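Local coordinates for penicillin-binding protein PbpB (Mycobacterium tuberculosis, PDB 6KGU), which synthesises cross-linked peptidoglycan from lipid intermediates in building the cell wall, and is bound here to the beta-lactam aztreonam, at residues 370-373 with 374-378; 388-391 with 392-395; 457-460 with 461-465; 538-541 with 542-546. One frame throughout, in Å; residues are numbered along the deposited sequence.

Overall arrangement
All four contacts are local, each joining neighbouring residues of one continuous stretch, and they follow one another along the chain without nesting or crossing. Contact 1 shapes a surface turn in the loop between helix 338-347 and helix 390-401. Contact 2 starts helix 390-401 near the centre of the chain, packed on strands 220-227 and 493-502 of the antiparallel sheet. Contact 3 bends the loop that runs from helix 436-445 to strand 473-483 and brings T461 to the bound aztreonam. Contact 4 ends helix 531-544, on the opposite side of the chain's centre from contact 1. Contacts 3 and 4 come nearest to each other, about 6 Å between closest atoms.

Contact 1: residues 370-373 with 374-378; sequences DQWS and GSTFA
S373 and the residues just after it form a compact turn held by hydroxyls. The chain passes through G374 to S375, whose backbone N donates to S373 OG over 2.9 Å. The hydroxyl of S375 reaches the same oxygen, OG to OG 3.0 Å, and here S375 is the donor. S373 OG sits between its own backbone N and carbonyl carbon, a setting that folds it back over the turn to receive both bonds. T376 N adds a third, weak one.

T376 returns the grip. Its OG1 accepts from S373 N at 2.8 Å, though the bond is bent to 131°. With OG1 committed there, the methyl CG2 lies anti to the backbone nitrogen and settles over one face of the W372 indole. T376 CG2 stands 3.6 Å from the centroid of the W372 five-membered ring, only 8° off the normal, a clear CH-pi contact.

F377 meets the other end of the indole, its CD1 3.7 Å from W372 CZ3. The two rings are tilted by just 19° but slid apart, so they barely overlap. A water bridges S373 O and F377 N across the turn.

In the fold, W372 and F377 both rest on P338 at the start of helix 338-347, W372 NE1 is hydrogen-bonded to P367 O, and F377 and A378 touch M299 of strand 296-299.

Contact 2: residues 388-391 with 392-395; sequences MTLL and QMTG
T389 and Q392 hold each other by two reciprocal hydrogen bonds, a capping box at the start of helix 390-401. T389 OG1 accepts from Q392 N over 3.0 Å at 168°, and in return T389 N donates to Q392 OE1, also at 3.0 Å. To reach it, the glutamine turns CG beside its own backbone nitrogen (chi1 -75°) and then runs extended back toward the N terminus. OE1 receives the donor 22° out of its carbonyl plane. The other end of this amide is held from outside the turn: NE2 is hydrogen-bonded to the carbonyls of Q352 and A363, which fixes the rotation of the group.

Among the remaining polar bonds, T389 O accepts from M393 N and L391 O from G395 N. L390 O takes two donors from the same residue, T394 N and T394 OG1, the hydroxyl at 2.8 Å. They approach from opposite faces of the carbonyl plane, which gives the hydroxyl proton an acceptor inside the helix.

The apolar contacts involve both methionines. M388 crosses M393 at a slant, M388 SD 3.6 Å from M393 CB, while M393 bends at its far end so that CE meets L390 CD1, also at 3.6 Å. M393 continues onto T497 and A499 of strand 493-502, and L390 onto S222 and V224 of strand 220-227.

Every touching residue is buried, so the box and the doubly bonded carbonyl satisfy polar groups within the core; the first-turn amide of Q392, which has no earlier helical carbonyl to use, is paired with the threonine hydroxyl.

Contact 3: residues 457-460 with 461-465; sequences YQQG and TGPTA. With AZR (2-({[(1Z)-1-(2-amino-1,3-thiazol-4-yl)-2-oxo-2-{[(2S,3S)-1-oxo-3-(sulfoamino)butan-2-yl]amino}ethylidene]amino}oxy)-2-methylpropanoic acid), chain B.
Q459 and P463 make the tighter part of this contact, meeting across the bend at G460-G462. The glutamine's CG is anti to its backbone nitrogen (chi1 -176°) and the chain stays extended, which carries the amide over to the proline ring. Q459 NE2 lies 3.7 Å from P463 CG, and Q459 CD 3.9 Å from the same carbon. The two side chains cross at about a right angle, and the touch is by van der Waals packing. The polar end of the glutamine is held elsewhere, OE1 accepting from D453 N. Behind it, the G460 carbonyl oxygen packs on P463 CD at 3.5 Å, so the proline is pressed by both a side chain and the backbone. G462 O accepts from A465 N at 2.9 Å, starting the short 3-10 turn 463-465, whose T464 and A465 pack on helix 531-544.

The looser part lies on the other side of the bend, where T461 faces the bound aztreonam. Its CB bond points away from 457-460. T461 OG1 comes to 3.7 Å from sulfonate oxygen O33 of the ligand, and CG2 lies 3.8 Å from O32, so the threonine lines the sulfonate at van der Waals range. The hydroxyl itself is hydrogen-bonded to T476 OG1; T461 thus lines the pocket itself and also holds T476, which hydrogen-bonds the ligand.

This is a wall of the transpeptidase active-site cleft, close to S269, the probable acyl-ester serine, and to K475 and T476, consistent with the KTG motif of penicillin-binding proteins.

Contact 4: residues 538-541 with 542-546; sequences AGWL and MQREN
Three successive helical hydrogen bonds join the segments, from M542 N to A538 O, Q543 N to G539 O and R544 N to W540 O. The aliphatic part of R544 crosses the W540 indole obliquely, with CD over one face. R544 CD stands 3.6 Å from the centroid of the W540 six-membered ring, 15° off the normal, a CH-pi contact, and R544 NE lies 3.5 Å from W540 CH2. The guanidinium plane is tilted 35° from the ring. R544 CG sits between the backbone N and carbonyl carbon (chi1 83°), swinging the chain toward the tryptophan. A water lying in the guanidinium plane joins R544 NH1, 3.0 Å away, to L541 O at 2.9 Å, giving that helix-end carbonyl a donor.

Elsewhere M542 folds back, its CG 3.2 Å from A538 O, and packs on Y470, M472 and Y509. W540 also stacks on Y204 of helix 199-216, while L541 reaches I201 of the same helix and I511 of strand 509-516.

A Schellman motif then ends the helix: N546, with positive phi, is the C-prime residue, its N donates to Q543 O over 2.8 Å, and the next residue's N reaches back to M542 O.

Contact 1: residues 370-373 with 374-378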
loop_
_atom_site.group_PDB
_atom_site.type_symbol
_atom_site.label_atom_id
_atom_site.label_comp_id
_atom_site.label_asym_id
_atom_site.label_seq_id
_atom_site.Cartn_x
_atom_site.Cartn_y
_atom_site.Cartn_z
ATOM N N ASP A 370 -16.870 15.574 -14.348
ATOM C CA ASP A 370 -17.374 16.334 -15.488
ATOM C C ASP A 370 -16.848 15.820 -16.823
ATOM O O ASP A 370 -17.358 16.240 -17.866
ATOM C CB ASP A 370 -17.059 17.828 -15.338
ATOM C CG ASP A 370 -15.586 18.113 -15.108
ATOM O OD1 ASP A 370 -14.761 17.174 -15.149
ATOM O OD2 ASP A 370 -15.257 19.301 -14.894
ATOM N N GLN A 371 -15.886 14.899 -16.824
ATOM C CA GLN A 371 -15.383 14.307 -18.055
ATOM C C GLN A 371 -15.743 12.834 -18.201
ATOM O O GLN A 371 -15.256 12.182 -19.126
ATOM C CB GLN A 371 -13.868 14.499 -18.139
ATOM C CG GLN A 371 -13.468 15.959 -17.965
ATOM C CD GLN A 371 -11.976 16.152 -17.794
ATOM O OE1 GLN A 371 -11.176 15.285 -18.160
ATOM N NE2 GLN A 371 -11.591 17.287 -17.220
ATOM N N TRP A 372 -16.596 12.296 -17.332
ATOM C CA TRP A 372 -16.956 10.884 -17.425
ATOM C C TRP A 372 -17.676 10.584 -18.738
ATOM O O TRP A 372 -18.477 11.383 -19.229
ATOM C CB TRP A 372 -17.849 10.479 -16.247
ATOM C CG TRP A 372 -17.123 10.325 -14.929
ATOM C CD1 TRP A 372 -15.833 10.685 -14.647
ATOM C CD2 TRP A 372 -17.649 9.751 -13.721
ATOM N NE1 TRP A 372 -15.530 10.387 -13.338
ATOM C CE2 TRP A 372 -16.626 9.807 -12.752
ATOM C CE3 TRP A 372 -18.884 9.193 -13.370
ATOM C CZ2 TRP A 372 -16.805 9.339 -11.451
ATOM C CZ3 TRP A 372 -19.058 8.720 -12.079
ATOM C CH2 TRP A 372 -18.023 8.791 -11.136
ATOM N N SER A 373 -17.387 9.420 -19.309
ATOM C CA SER A 373 -18.181 8.932 -20.420
ATOM C C SER A 373 -19.469 8.309 -19.884
ATOM O O SER A 373 -19.729 8.287 -18.677
ATOM C CB SER A 373 -17.395 7.915 -21.238
ATOM O OG SER A 373 -17.507 6.631 -20.644
ATOM N N GLY A 374 -20.288 7.780 -20.787
ATOM C CA GLY A 374 -21.467 7.075 -20.321
ATOM C C GLY A 374 -21.162 5.785 -19.591
ATOM O O GLY A 374 -22.045 5.259 -18.907
ATOM N N SER A 375 -19.928 5.285 -19.706
ATOM C CA SER A 375 -19.541 3.984 -19.186
ATOM C C SER A 375 -18.548 4.049 -18.024
ATOM O O SER A 375 -18.211 2.997 -17.462
ATOM C CB SER A 375 -18.939 3.140 -20.311
ATOM O OG SER A 375 -17.673 3.658 -20.690
ATOM N N THR A 376 -18.055 5.241 -17.666
ATOM C CA THR A 376 -17.139 5.388 -16.535
ATOM C C THR A 376 -17.714 4.789 -15.259
ATOM O O THR A 376 -17.032 4.040 -14.546
ATOM C CB THR A 376 -16.828 6.864 -16.289
ATOM O OG1 THR A 376 -16.503 7.494 -17.528
ATOM C CG2 THR A 376 -15.659 6.994 -15.316
ATOM N N PHE A 377 -18.969 5.128 -14.946
ATOM C CA PHE A 377 -19.573 4.691 -13.696
ATOM C C PHE A 377 -19.774 3.180 -13.644
ATOM O O PHE A 377 -19.883 2.618 -12.550
ATOM C CB PHE A 377 -20.905 5.413 -13.471
ATOM C CG PHE A 377 -21.430 5.293 -12.056
ATOM C CD1 PHE A 377 -20.590 5.497 -10.970
ATOM C CD2 PHE A 377 -22.762 4.989 -11.813
ATOM C CE1 PHE A 377 -21.071 5.406 -9.673
ATOM C CE2 PHE A 377 -23.252 4.893 -10.515
ATOM C CZ PHE A 377 -22.410 5.104 -9.445
ATOM N N ALA A 378 -19.828 2.509 -14.789
ATOM C CA ALA A 378 -19.857 1.056 -14.794
ATOM C C ALA A 378 -18.484 0.434 -14.568
ATOM O O ALA A 378 -18.395 -0.789 -14.426
ATOM C CB ALA A 378 -20.423 0.541 -16.122
HETATM O O HOH W 1 -20.612 6.927 -16.373
#

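Contact 2: residues 388-391 with 392-395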
loop_
_atom_site.group_PDB
_atom_site.type_symbol
_atom_site.label_atom_id
_atom_site.label_comp_id
_atom_site.label_asym_id
_atom_site.label_seq_id
_atom_site.Cartn_x
_atom_site.Cartn_y
_atom_site.Cartn_z
ATOM N N MET A 388 -3.795 3.859 -9.273
ATOM C CA MET A 388 -3.336 4.312 -7.972
ATOM C C MET A 388 -2.020 3.622 -7.675
ATOM O O MET A 388 -1.731 2.552 -8.211
ATOM C CB MET A 388 -4.341 3.978 -6.857
ATOM C CG MET A 388 -4.528 2.455 -6.641
ATOM S SD MET A 388 -5.846 2.030 -5.463
ATOM C CE MET A 388 -7.286 2.686 -6.323
ATOM N N THR A 389 -1.251 4.225 -6.778
ATOM C CA THR A 389 -0.058 3.589 -6.254
ATOM C C THR A 389 -0.408 2.619 -5.131
ATOM O O THR A 389 -1.497 2.651 -4.549
ATOM C CB THR A 389 0.927 4.639 -5.751
ATOM O OG1 THR A 389 0.355 5.312 -4.633
ATOM C CG2 THR A 389 1.214 5.665 -6.857
ATOM N N LEU A 390 0.547 1.736 -4.835
ATOM C CA LEU A 390 0.429 0.868 -3.670
ATOM C C LEU A 390 0.216 1.674 -2.395
ATOM O O LEU A 390 -0.574 1.280 -1.525
ATOM C CB LEU A 390 1.684 -0.011 -3.541
ATOM C CG LEU A 390 1.558 -1.118 -2.485
ATOM C CD1 LEU A 390 0.300 -1.921 -2.736
ATOM C CD2 LEU A 390 2.793 -2.051 -2.478
ATOM N N LEU A 391 0.923 2.800 -2.255
ATOM C CA LEU A 391 0.776 3.601 -1.040
ATOM C C LEU A 391 -0.626 4.194 -0.934
ATOM O O LEU A 391 -1.230 4.196 0.148
ATOM C CB LEU A 391 1.836 4.712 -1.003
ATOM C CG LEU A 391 1.778 5.616 0.225
ATOM C CD1 LEU A 391 2.016 4.822 1.520
ATOM C CD2 LEU A 391 2.791 6.763 0.093
ATOM N N GLN A 392 -1.142 4.744 -2.044
ATOM C CA GLN A 392 -2.518 5.235 -2.069
ATOM C C GLN A 392 -3.511 4.126 -1.716
ATOM O O GLN A 392 -4.443 4.335 -0.935
ATOM C CB GLN A 392 -2.848 5.788 -3.459
ATOM C CG GLN A 392 -2.220 7.141 -3.754
ATOM C CD GLN A 392 -2.521 7.604 -5.156
ATOM O OE1 GLN A 392 -2.577 6.789 -6.078
ATOM N NE2 GLN A 392 -2.705 8.919 -5.334
ATOM N N MET A 393 -3.356 2.955 -2.340
ATOM C CA MET A 393 -4.241 1.829 -2.050
ATOM C C MET A 393 -4.225 1.504 -0.566
ATOM O O MET A 393 -5.278 1.413 0.078
ATOM C CB MET A 393 -3.806 0.610 -2.876
ATOM C CG MET A 393 -4.676 -0.629 -2.705
ATOM S SD MET A 393 -3.937 -2.072 -3.525
ATOM C CE MET A 393 -3.126 -2.873 -2.137
ATOM N N THR A 394 -3.025 1.343 -0.005
ATOM C CA THR A 394 -2.890 1.069 1.419
ATOM C C THR A 394 -3.461 2.206 2.263
ATOM O O THR A 394 -4.039 1.968 3.328
ATOM C CB THR A 394 -1.416 0.823 1.745
ATOM O OG1 THR A 394 -0.901 -0.160 0.837
ATOM C CG2 THR A 394 -1.250 0.310 3.149
ATOM N N GLY A 395 -3.311 3.450 1.803
ATOM C CA GLY A 395 -3.834 4.577 2.560
ATOM C C GLY A 395 -5.351 4.579 2.635
ATOM O O GLY A 395 -5.925 5.022 3.638
#

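Contact 3: residues 457-460 with 461-465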
loop_
_atom_site.group_PDB
_atom_site.type_symbol
_atom_site.label_atom_id
_atom_site.label_comp_id
_atom_site.label_asym_id
_atom_site.label_seq_id
_atom_site.Cartn_x
_atom_site.Cartn_y
_atom_site.Cartn_z
ATOM N N TYR A 457 -20.009 -22.506 0.340
ATOM C CA TYR A 457 -21.071 -21.507 0.268
ATOM C C TYR A 457 -20.682 -20.212 0.978
ATOM O O TYR A 457 -20.923 -19.121 0.454
ATOM C CB TYR A 457 -22.373 -22.082 0.827
ATOM C CG TYR A 457 -22.968 -23.180 -0.044
ATOM C CD1 TYR A 457 -23.342 -22.923 -1.365
ATOM C CD2 TYR A 457 -23.150 -24.474 0.448
ATOM C CE1 TYR A 457 -23.876 -23.922 -2.171
ATOM C CE2 TYR A 457 -23.690 -25.483 -0.355
ATOM C CZ TYR A 457 -24.049 -25.197 -1.661
ATOM O OH TYR A 457 -24.581 -26.181 -2.466
ATOM N N GLN A 458 -20.063 -20.302 2.158
ATOM C CA GLN A 458 -19.737 -19.106 2.928
ATOM C C GLN A 458 -18.242 -18.797 2.919
ATOM O O GLN A 458 -17.709 -18.278 3.905
ATOM C CB GLN A 458 -20.242 -19.207 4.373
ATOM C CG GLN A 458 -21.673 -19.708 4.552
ATOM C CD GLN A 458 -22.693 -18.892 3.771
ATOM O OE1 GLN A 458 -22.474 -17.715 3.464
ATOM N NE2 GLN A 458 -23.807 -19.520 3.436
ATOM N N GLN A 459 -17.552 -19.094 1.820
ATOM C CA GLN A 459 -16.124 -18.824 1.715
ATOM C C GLN A 459 -15.879 -17.569 0.888
ATOM O O GLN A 459 -16.502 -17.379 -0.155
ATOM C CB GLN A 459 -15.392 -20.000 1.080
ATOM C CG GLN A 459 -13.870 -19.832 1.035
ATOM C CD GLN A 459 -13.181 -21.166 0.951
ATOM O OE1 GLN A 459 -13.300 -21.981 1.867
ATOM N NE2 GLN A 459 -12.493 -21.418 -0.158
ATOM N N GLY A 460 -14.972 -16.711 1.367
ATOM C CA GLY A 460 -14.545 -15.545 0.622
ATOM C C GLY A 460 -13.482 -15.879 -0.413
ATOM O O GLY A 460 -13.084 -17.026 -0.601
ATOM N N THR A 461 -13.034 -14.841 -1.123
ATOM C CA THR A 461 -12.027 -15.016 -2.164
ATOM C C THR A 461 -10.622 -15.254 -1.604
ATOM O O THR A 461 -9.762 -15.741 -2.343
ATOM C CB THR A 461 -11.996 -13.793 -3.082
ATOM O OG1 THR A 461 -11.786 -12.615 -2.283
ATOM C CG2 THR A 461 -13.301 -13.649 -3.892
ATOM N N GLY A 462 -10.358 -14.917 -0.336
ATOM C CA GLY A 462 -9.010 -15.013 0.200
ATOM C C GLY A 462 -8.884 -15.711 1.548
ATOM O O GLY A 462 -8.336 -15.155 2.503
ATOM N N PRO A 463 -9.358 -16.959 1.646
ATOM C CA PRO A 463 -9.308 -17.647 2.946
ATOM C C PRO A 463 -7.897 -17.898 3.456
ATOM O O PRO A 463 -7.700 -17.930 4.678
ATOM C CB PRO A 463 -10.062 -18.962 2.677
ATOM C CG PRO A 463 -9.873 -19.196 1.207
ATOM C CD PRO A 463 -9.934 -17.816 0.593
ATOM N N THR A 464 -6.901 -18.057 2.571
ATOM C CA THR A 464 -5.538 -18.206 3.083
ATOM C C THR A 464 -5.022 -16.930 3.754
ATOM O O THR A 464 -4.017 -16.991 4.472
ATOM C CB THR A 464 -4.556 -18.661 1.979
ATOM O OG1 THR A 464 -4.382 -17.631 0.996
ATOM C CG2 THR A 464 -5.057 -19.921 1.279
ATOM N N ALA A 465 -5.684 -15.786 3.576
ATOM C CA ALA A 465 -5.239 -14.590 4.292
ATOM C C ALA A 465 -5.644 -14.590 5.764
ATOM O O ALA A 465 -5.044 -13.851 6.551
ATOM C CB ALA A 465 -5.786 -13.323 3.634
HETATM C C7 AZR B . -12.866 -11.271 -9.920
HETATM S S8 AZR B . -10.404 -4.046 -13.607
HETATM O O9 AZR B . -10.464 -7.650 -8.798
HETATM O O10 AZR B . -13.428 -8.110 -12.433
HETATM O O11 AZR B . -11.390 -10.136 -13.720
HETATM N N12 AZR B . -12.146 -10.144 -7.835
HETATM N N13 AZR B . -11.599 -8.567 -11.152
HETATM N N14 AZR B . -10.848 -8.889 -14.154
HETATM N N15 AZR B . -9.752 -6.341 -14.610
HETATM N N16 AZR B . -8.466 -4.541 -15.409
HETATM S S17 AZR B . -11.170 -10.987 -6.896
HETATM C C18 AZR B . -12.015 -10.175 -9.303
HETATM C C19 AZR B . -12.297 -8.781 -9.888
HETATM C C20 AZR B . -11.658 -7.780 -8.892
HETATM C C21 AZR B . -12.209 -8.188 -12.291
HETATM C C22 AZR B . -11.274 -7.931 -13.421
HETATM C C23 AZR B . -10.912 -11.238 -14.459
HETATM C C24 AZR B . -10.779 -6.559 -13.699
HETATM C C25 AZR B . -11.254 -5.450 -13.073
HETATM C C26 AZR B . -9.445 -5.062 -14.657
HETATM C C27 AZR B . -9.451 -11.400 -14.080
HETATM C C28 AZR B . -11.711 -12.484 -14.120
HETATM C C29 AZR B . -11.059 -10.911 -15.943
HETATM O O30 AZR B . -11.795 -10.047 -16.368
HETATM O O31 AZR B . -10.348 -11.685 -16.702
HETATM O O32 AZR B . -11.507 -12.357 -7.020
HETATM O O33 AZR B . -11.551 -10.608 -5.433
HETATM O O34 AZR B . -9.848 -10.525 -7.111
#

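Contact 4: residues 538-541 with 542-546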
loop_
_atom_site.group_PDB
_atom_site.type_symbol
_atom_site.label_atom_id
_atom_site.label_comp_id
_atom_site.label_asym_id
_atom_site.label_seq_id
_atom_site.Cartn_x
_atom_site.Cartn_y
_atom_site.Cartn_z
ATOM N N ALA A 538 0.971 -10.431 8.383
ATOM C CA ALA A 538 0.060 -10.029 9.449
ATOM C C ALA A 538 0.163 -10.979 10.637
ATOM O O ALA A 538 0.096 -10.543 11.790
ATOM C CB ALA A 538 -1.378 -9.968 8.928
ATOM N N GLY A 539 0.327 -12.276 10.368
ATOM C CA GLY A 539 0.481 -13.234 11.451
ATOM C C GLY A 539 1.751 -13.003 12.244
ATOM O O GLY A 539 1.754 -13.096 13.473
ATOM N N TRP A 540 2.844 -12.690 11.553
ATOM C CA TRP A 540 4.103 -12.415 12.234
ATOM C C TRP A 540 4.023 -11.130 13.055
ATOM O O TRP A 540 4.608 -11.041 14.144
ATOM C CB TRP A 540 5.240 -12.339 11.209
ATOM C CG TRP A 540 6.576 -12.012 11.803
ATOM C CD1 TRP A 540 7.433 -12.875 12.441
ATOM C CD2 TRP A 540 7.234 -10.742 11.785
ATOM N NE1 TRP A 540 8.570 -12.212 12.826
ATOM C CE2 TRP A 540 8.470 -10.901 12.444
ATOM C CE3 TRP A 540 6.891 -9.477 11.290
ATOM C CZ2 TRP A 540 9.358 -9.851 12.618
ATOM C CZ3 TRP A 540 7.786 -8.434 11.457
ATOM C CH2 TRP A 540 8.998 -8.626 12.116
ATOM N N LEU A 541 3.312 -10.118 12.549
ATOM C CA LEU A 541 3.158 -8.893 13.325
ATOM C C LEU A 541 2.362 -9.147 14.598
ATOM O O LEU A 541 2.631 -8.519 15.629
ATOM C CB LEU A 541 2.482 -7.803 12.483
ATOM C CG LEU A 541 3.305 -7.196 11.331
ATOM C CD1 LEU A 541 2.438 -6.356 10.393
ATOM C CD2 LEU A 541 4.453 -6.355 11.887
ATOM N N MET A 542 1.379 -10.052 14.549
ATOM C CA MET A 542 0.614 -10.343 15.755
ATOM C C MET A 542 1.472 -11.081 16.770
ATOM O O MET A 542 1.494 -10.728 17.953
ATOM C CB MET A 542 -0.640 -11.149 15.414
ATOM C CG MET A 542 -1.599 -10.438 14.474
ATOM S SD MET A 542 -2.349 -8.964 15.160
ATOM C CE MET A 542 -1.226 -7.650 14.729
ATOM N N GLN A 543 2.217 -12.091 16.316
ATOM C CA GLN A 543 3.006 -12.901 17.240
ATOM C C GLN A 543 4.098 -12.069 17.896
ATOM O O GLN A 543 4.288 -12.120 19.117
ATOM C CB GLN A 543 3.600 -14.109 16.510
ATOM C CG GLN A 543 2.512 -15.022 15.899
ATOM C CD GLN A 543 3.073 -16.111 14.975
ATOM O OE1 GLN A 543 4.276 -16.191 14.760
ATOM N NE2 GLN A 543 2.197 -16.947 14.438
ATOM N N ARG A 544 4.811 -11.273 17.102
ATOM C CA ARG A 544 5.971 -10.579 17.639
ATOM C C ARG A 544 5.589 -9.555 18.700
ATOM O O ARG A 544 6.424 -9.224 19.550
ATOM C CB ARG A 544 6.753 -9.911 16.512
ATOM C CG ARG A 544 6.198 -8.580 16.101
ATOM C CD ARG A 544 6.931 -7.976 14.907
ATOM N NE ARG A 544 8.201 -7.347 15.249
ATOM C CZ ARG A 544 8.341 -6.076 15.620
ATOM N NH1 ARG A 544 7.281 -5.279 15.731
ATOM N NH2 ARG A 544 9.545 -5.604 15.893
ATOM N N GLU A 545 4.355 -9.056 18.681
ATOM C CA GLU A 545 3.863 -8.183 19.737
ATOM C C GLU A 545 2.971 -8.912 20.738
ATOM O O GLU A 545 2.350 -8.262 21.584
ATOM C CB GLU A 545 3.111 -6.998 19.137
ATOM C CG GLU A 545 4.028 -5.860 18.731
ATOM C CD GLU A 545 3.337 -4.519 18.754
ATOM O OE1 GLU A 545 2.142 -4.447 18.378
ATOM O OE2 GLU A 545 3.989 -3.534 19.160
ATOM N N ASN A 546 2.886 -10.237 20.650
ATOM C CA ASN A 546 2.051 -11.040 21.543
ATOM C C ASN A 546 0.660 -10.431 21.702
ATOM O O ASN A 546 0.184 -10.161 22.808
ATOM C CB ASN A 546 2.736 -11.222 22.893
ATOM C CG ASN A 546 4.197 -11.576 22.745
ATOM O OD1 ASN A 546 4.543 -12.739 22.550
ATOM N ND2 ASN A 546 5.065 -10.569 22.820
HETATM O O HOH W 2 4.395 -6.210 15.469
#